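Local coordinates for nitrate regulatory protein (PDB 4AKK) that senses nitrate and nitrite and, in response, binds the leader RNA of the nasF operon to prevent transcription termination, at residues His54-Ala57 / Gln58-Thr61; Arg108-Ala111 / Ala112-Pro115; Leu280-Phe283 / Cys284-Gln288. All coordinates share one frame; numbering follows the deposited sequence.

Interaction 1: residues His54-Ala57 / Gln58-Thr61; sequences HQLA and QQGT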
# COMPACT_ATOMS: atom_id res chain seq x y z
N HIS A 54 -6.72 -23.03 -14.69
CA HIS A 54 -7.59 -24.11 -14.23
C HIS A 54 -8.24 -23.83 -12.88
O HIS A 54 -9.21 -24.50 -12.50
CB HIS A 54 -6.83 -25.44 -14.20
CG HIS A 54 -6.41 -25.92 -15.55
ND1 HIS A 54 -5.10 -25.92 -15.98
CD2 HIS A 54 -7.14 -26.41 -16.59
CE1 HIS A 54 -5.03 -26.39 -17.21
NE2 HIS A 54 -6.26 -26.69 -17.60
N GLN A 55 -7.71 -22.86 -12.15
CA GLN A 55 -8.26 -22.48 -10.85
C GLN A 55 -9.29 -21.36 -10.97
O GLN A 55 -10.03 -21.09 -10.03
CB GLN A 55 -7.14 -22.08 -9.90
CG GLN A 55 -6.10 -23.16 -9.68
CD GLN A 55 -6.69 -24.46 -9.14
OE1 GLN A 55 -7.76 -24.46 -8.51
NE2 GLN A 55 -6.00 -25.56 -9.37
N LEU A 56 -9.32 -20.72 -12.14
CA LEU A 56 -10.19 -19.56 -12.37
C LEU A 56 -11.66 -19.77 -12.04
O LEU A 56 -12.30 -18.89 -11.46
CB LEU A 56 -10.07 -19.11 -13.82
CG LEU A 56 -9.30 -17.82 -14.04
CD1 LEU A 56 -8.03 -17.81 -13.22
CD2 LEU A 56 -9.02 -17.62 -15.52
N ALA A 57 -12.20 -20.92 -12.42
CA ALA A 57 -13.62 -21.16 -12.23
C ALA A 57 -13.98 -21.21 -10.75
O ALA A 57 -14.99 -20.64 -10.33
CB ALA A 57 -14.04 -22.45 -12.94
N GLN A 58 -13.16 -21.89 -9.96
CA GLN A 58 -13.45 -22.04 -8.54
C GLN A 58 -13.17 -20.73 -7.79
O GLN A 58 -13.88 -20.38 -6.85
CB GLN A 58 -12.69 -23.24 -7.94
CG GLN A 58 -11.15 -23.14 -7.98
CD GLN A 58 -10.55 -22.59 -6.69
OE1 GLN A 58 -11.28 -22.14 -5.80
NE2 GLN A 58 -9.23 -22.63 -6.58
N GLN A 59 -12.13 -20.02 -8.21
CA GLN A 59 -11.83 -18.72 -7.60
C GLN A 59 -12.97 -17.74 -7.87
O GLN A 59 -13.44 -17.06 -6.96
CB GLN A 59 -10.49 -18.19 -8.12
CG GLN A 59 -9.32 -19.06 -7.74
CD GLN A 59 -8.07 -18.73 -8.53
OE1 GLN A 59 -8.14 -18.15 -9.62
NE2 GLN A 59 -6.91 -19.09 -7.99
N GLY A 60 -13.42 -17.69 -9.12
CA GLY A 60 -14.52 -16.82 -9.49
C GLY A 60 -15.81 -17.17 -8.78
O GLY A 60 -16.57 -16.29 -8.36
N THR A 61 -16.06 -18.47 -8.65
CA THR A 61 -17.27 -18.94 -7.99
C THR A 61 -17.24 -18.59 -6.50
O THR A 61 -18.22 -18.08 -5.96
CB THR A 61 -17.44 -20.47 -8.14
OG1 THR A 61 -17.48 -20.81 -9.53
CG2 THR A 61 -18.74 -20.93 -7.48
O HOH W 1 -11.72 -24.01 -11.35

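Interaction 2: residues Arg108-Ala111 / Ala112-Pro115; sequences RFYA and ALEP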
# COMPACT_ATOMS: atom_id res chain seq x y z
N ARG A 108 -24.08 -22.94 0.14
CA ARG A 108 -23.40 -22.71 -1.13
C ARG A 108 -21.96 -22.24 -0.91
O ARG A 108 -21.06 -22.62 -1.66
CB ARG A 108 -24.16 -21.67 -1.95
CG ARG A 108 -25.53 -22.13 -2.47
CD ARG A 108 -26.32 -20.93 -2.99
NE ARG A 108 -27.43 -21.31 -3.87
CZ ARG A 108 -27.35 -21.31 -5.20
NH1 ARG A 108 -26.22 -20.95 -5.81
NH2 ARG A 108 -28.40 -21.66 -5.93
N PHE A 109 -21.75 -21.41 0.11
CA PHE A 109 -20.41 -20.91 0.44
C PHE A 109 -19.49 -22.05 0.86
O PHE A 109 -18.35 -22.14 0.40
CB PHE A 109 -20.50 -19.87 1.56
CG PHE A 109 -19.17 -19.49 2.18
CD1 PHE A 109 -18.25 -18.72 1.47
CD2 PHE A 109 -18.85 -19.89 3.47
CE1 PHE A 109 -17.02 -18.37 2.04
CE2 PHE A 109 -17.62 -19.54 4.05
CZ PHE A 109 -16.71 -18.78 3.33
N TYR A 110 -20.00 -22.90 1.75
CA TYR A 110 -19.24 -24.04 2.25
C TYR A 110 -18.90 -25.00 1.11
O TYR A 110 -17.83 -25.61 1.08
CB TYR A 110 -20.01 -24.77 3.36
CG TYR A 110 -19.98 -24.08 4.72
CD1 TYR A 110 -18.81 -23.54 5.22
CD2 TYR A 110 -21.12 -24.00 5.51
CE1 TYR A 110 -18.77 -22.92 6.46
CE2 TYR A 110 -21.09 -23.38 6.76
CZ TYR A 110 -19.91 -22.84 7.22
OH TYR A 110 -19.86 -22.23 8.45
N ALA A 111 -19.82 -25.13 0.15
CA ALA A 111 -19.60 -25.95 -1.03
C ALA A 111 -18.49 -25.37 -1.90
O ALA A 111 -17.57 -26.09 -2.32
CB ALA A 111 -20.88 -26.09 -1.83
N ALA A 112 -18.56 -24.07 -2.17
CA ALA A 112 -17.54 -23.40 -2.98
C ALA A 112 -16.15 -23.47 -2.33
O ALA A 112 -15.15 -23.28 -3.02
CB ALA A 112 -17.93 -21.96 -3.26
N LEU A 113 -16.09 -23.77 -1.04
CA LEU A 113 -14.78 -23.90 -0.37
C LEU A 113 -14.03 -25.20 -0.71
O LEU A 113 -12.80 -25.24 -0.65
CB LEU A 113 -14.90 -23.75 1.15
CG LEU A 113 -15.18 -22.35 1.72
CD1 LEU A 113 -15.28 -22.42 3.23
CD2 LEU A 113 -14.11 -21.36 1.30
N GLU A 114 -14.76 -26.26 -1.06
CA GLU A 114 -14.16 -27.58 -1.30
C GLU A 114 -13.07 -27.54 -2.37
O GLU A 114 -11.95 -27.97 -2.14
CB GLU A 114 -15.23 -28.63 -1.64
CG GLU A 114 -14.76 -30.10 -1.56
CD GLU A 114 -14.16 -30.63 -2.87
OE1 GLU A 114 -14.76 -30.41 -3.94
OE2 GLU A 114 -13.09 -31.29 -2.82
N PRO A 115 -13.41 -27.00 -3.55
CA PRO A 115 -12.40 -26.89 -4.61
C PRO A 115 -11.26 -25.94 -4.22
O PRO A 115 -10.13 -26.16 -4.64
CB PRO A 115 -13.20 -26.34 -5.80
CG PRO A 115 -14.60 -26.70 -5.51
CD PRO A 115 -14.74 -26.61 -4.03

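Interaction 3: residues Leu280-Phe283 / Cys284-Gln288; sequences LRWF and CAQTQ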
# COMPACT_ATOMS: atom_id res chain seq x y z
N LEU A 280 -37.01 5.13 10.06
CA LEU A 280 -37.59 4.28 9.02
C LEU A 280 -37.41 4.89 7.64
O LEU A 280 -37.09 4.19 6.68
CB LEU A 280 -39.08 4.03 9.29
CG LEU A 280 -39.38 3.12 10.48
CD1 LEU A 280 -40.90 2.98 10.66
CD2 LEU A 280 -38.73 1.76 10.26
N ARG A 281 -37.60 6.20 7.54
CA ARG A 281 -37.44 6.91 6.28
C ARG A 281 -35.98 6.72 5.82
O ARG A 281 -35.70 6.41 4.66
CB ARG A 281 -37.77 8.39 6.49
CG ARG A 281 -38.11 9.17 5.23
CD ARG A 281 -39.54 8.89 4.77
NE ARG A 281 -40.54 9.22 5.79
CZ ARG A 281 -41.85 9.19 5.60
NH1 ARG A 281 -42.34 8.84 4.41
NH2 ARG A 281 -42.69 9.51 6.58
N TRP A 282 -35.06 6.88 6.76
CA TRP A 282 -33.64 6.69 6.51
C TRP A 282 -33.38 5.26 6.06
O TRP A 282 -32.78 5.01 5.01
CB TRP A 282 -32.85 7.00 7.79
CG TRP A 282 -31.41 6.57 7.76
CD1 TRP A 282 -30.88 5.41 8.28
CD2 TRP A 282 -30.31 7.30 7.23
NE1 TRP A 282 -29.52 5.39 8.09
CE2 TRP A 282 -29.14 6.54 7.45
CE3 TRP A 282 -30.19 8.54 6.59
CZ2 TRP A 282 -27.88 6.97 7.04
CZ3 TRP A 282 -28.94 8.97 6.18
CH2 TRP A 282 -27.80 8.18 6.42
N PHE A 283 -33.84 4.31 6.87
CA PHE A 283 -33.59 2.90 6.60
C PHE A 283 -34.07 2.49 5.21
O PHE A 283 -33.36 1.83 4.45
CB PHE A 283 -34.25 2.02 7.68
CG PHE A 283 -33.97 0.55 7.51
CD1 PHE A 283 -32.82 -0.01 8.06
CD2 PHE A 283 -34.84 -0.26 6.80
CE1 PHE A 283 -32.56 -1.37 7.91
CE2 PHE A 283 -34.58 -1.61 6.64
CZ PHE A 283 -33.44 -2.16 7.19
N CYS A 284 -35.29 2.90 4.87
CA CYS A 284 -35.91 2.50 3.62
C CYS A 284 -35.19 3.09 2.43
O CYS A 284 -34.89 2.39 1.46
CB CYS A 284 -37.40 2.86 3.59
SG CYS A 284 -38.37 1.83 4.74
N ALA A 285 -34.89 4.39 2.50
CA ALA A 285 -34.10 5.02 1.45
C ALA A 285 -32.77 4.29 1.27
O ALA A 285 -32.35 4.04 0.14
CB ALA A 285 -33.88 6.49 1.75
N GLN A 286 -32.11 3.95 2.38
CA GLN A 286 -30.78 3.31 2.30
C GLN A 286 -30.92 1.90 1.75
O GLN A 286 -30.08 1.43 1.01
CB GLN A 286 -30.12 3.25 3.68
CG GLN A 286 -29.70 4.59 4.23
CD GLN A 286 -28.41 5.10 3.60
OE1 GLN A 286 -27.85 4.46 2.70
NE2 GLN A 286 -27.94 6.26 4.06
N THR A 287 -31.98 1.21 2.14
CA THR A 287 -32.19 -0.15 1.66
C THR A 287 -32.42 -0.19 0.14
O THR A 287 -31.99 -1.14 -0.53
CB THR A 287 -33.36 -0.80 2.37
OG1 THR A 287 -33.12 -0.77 3.78
CG2 THR A 287 -33.56 -2.25 1.90
N GLN A 288 -33.08 0.83 -0.41
CA GLN A 288 -33.28 0.88 -1.87
C GLN A 288 -31.95 1.15 -2.56
O GLN A 288 -31.64 0.59 -3.62
CB GLN A 288 -34.28 1.98 -2.24
CG GLN A 288 -34.35 2.22 -3.76
CD GLN A 288 -35.54 3.07 -4.19
OE1 GLN A 288 -36.50 2.56 -4.76
NE2 GLN A 288 -35.47 4.37 -3.91

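Interaction 1: residues His54-Ala57 / Gln58-Thr61
At the N-terminal start of helix 56-85, Gln55 and Gln58 join their side-chain amides, NE2 of Gln58 donating to OE1 of Gln55 at 3.0 Å. The acceptor lies close to the amide plane of Gln58, yet the two amide planes stand 78° apart. Both chains fold back to achieve this: Gln55 bends at chi2, and Gln58 places CG between its backbone N and carbonyl carbon (chi1 63°) before bending in turn. Glutamine suits both positions, since one amide supplies the oxygen and the other the N-H.

The backbone meanwhile enters the regular i to i+4 pattern of an alpha helix. Gln59 N donates to Gln55 O at 3.0 Å, and Gly60 N bonds to Leu56 O at 2.9 Å. Near the start of the helix a water bridges the chain, giving a hydrogen to His54 O and accepting one from Gln58 N at 2.9 Å.

Next along the chain, Ala57 O takes two bonds from Thr61, from opposite faces of its carbonyl plane: OG1 of Thr61 comes to 2.6 Å of Ala57 O, and Thr61 N to 2.9 Å. A threonine in a helix can return its hydroxyl to the preceding turn in this way. On the buried side, CD1 of Leu56 lies 3.6 Å from OE1 of Gln59, whose NE2 is bonded to Ser176 O, while Leu56 also packs on Leu311 of helix 277-312.

Interaction 2: residues Arg108-Ala111 / Ala112-Pro115
Phe109 swings its ring to the far side from its own backbone N (chi1 168°), while Leu113 keeps CG beside its N (chi1 -72°) and extends beyond it, and the two side chains meet one helical turn apart. CD1 of Leu113 lies 3.8 Å from CE2 of Phe109, and CG of the leucine stands over one face of the ring, displaced toward its rim. CD1 of Leu113 also lies at the edge of the Tyr110 ring, 4.2 Å from Tyr110 CD1; leucine suits the place because its apolar end meets both rings.

The backbone changes character beneath them. Ala112 N makes a regular bond to Arg108 O at 2.9 Å, but Leu113 N has only weak bonds to Phe109 O and Tyr110 O. Glu114 N then turns to Ala111 O, three residues back, from above the carbonyl plane. Pro115 has no N-H to give, and its CD sits 3.3 Å from Ala111 O, where the helix kinks.

Leu113 faces Leu62 of helix 56-85 as well as Ile128 and Val132 of helix 122-134; Phe109 rests on Ile66 of helix 56-85, and Glu37 of the second subunit packs on Tyr110 and Leu113.

Interaction 3: residues Leu280-Phe283 / Cys284-Gln288
Phe283 O is gripped twice by Thr287, whose OG1 approaches to 2.7 Å and whose backbone N lies 2.8 Å from the same oxygen. The amide comes at a slight tilt from the carbonyl plane, the hydroxyl from well above it. With chi1 of -57°, Thr287 holds OG1 beside its own N, facing the preceding turn, and this also carries the hydroxyl over one face of the Phe283 ring, 3.3 Å from CE2 of Phe283. The same OG1 has a further hydrogen bond to NH1 of Arg203, on helix 180-212.

A second i to i+4 pair, Trp282 with Gln286, meets beside it. Gln286 bends at chi2 (-77°), laying its chain across the indole: CG sits above the five-membered ring, 3.9 Å from its centroid in a CH-pi contact, and NE2 reaches over the six-membered part, 3.0 Å from CH2 of Trp282. The amide plane is inclined 63° to the ring. Tryptophan offers a broad face here while its NE1 donates to Arg203 O. Gln286 OE1 takes a hydrogen bond from NH1 of Arg289, and NE2 has a weak one to OE2 of Glu202. Beneath the side chains run regular helix bonds, among them Gln286 N to Trp282 O at 2.9 Å.

With Trp282 tied through NE1 and Gln286 held at its amide oxygen, the CH-pi pair is probably restricted in its rotation, and the nearby guanidinium of Arg203 would be expected to make the Thr287 hydroxyl a somewhat better donor to Phe283 O.

Overall arrangement
Each of the three interactions is a local one within a single helix or at its start, and they follow in order along the chain: interaction 1 at the start of helix 56-85, interaction 2 near the end of helix 92-117, interaction 3 in the first half of the long helix 277-312. Interactions 1 and 2 have centres 12 Å apart and touch, CB of Gln58 lying 3.8 Å from CB of Pro115, where the two consecutive helices pack. Interaction 3 is remote, its centre 36 Å from that of interaction 1 and 33 Å from that of interaction 2. Helix 56-85 nevertheless spans the distance, since its Ile82 touches Leu280 and Phe283; interactions 2 and 3 lie within the nitrate- and nitrite-sensing NIT range.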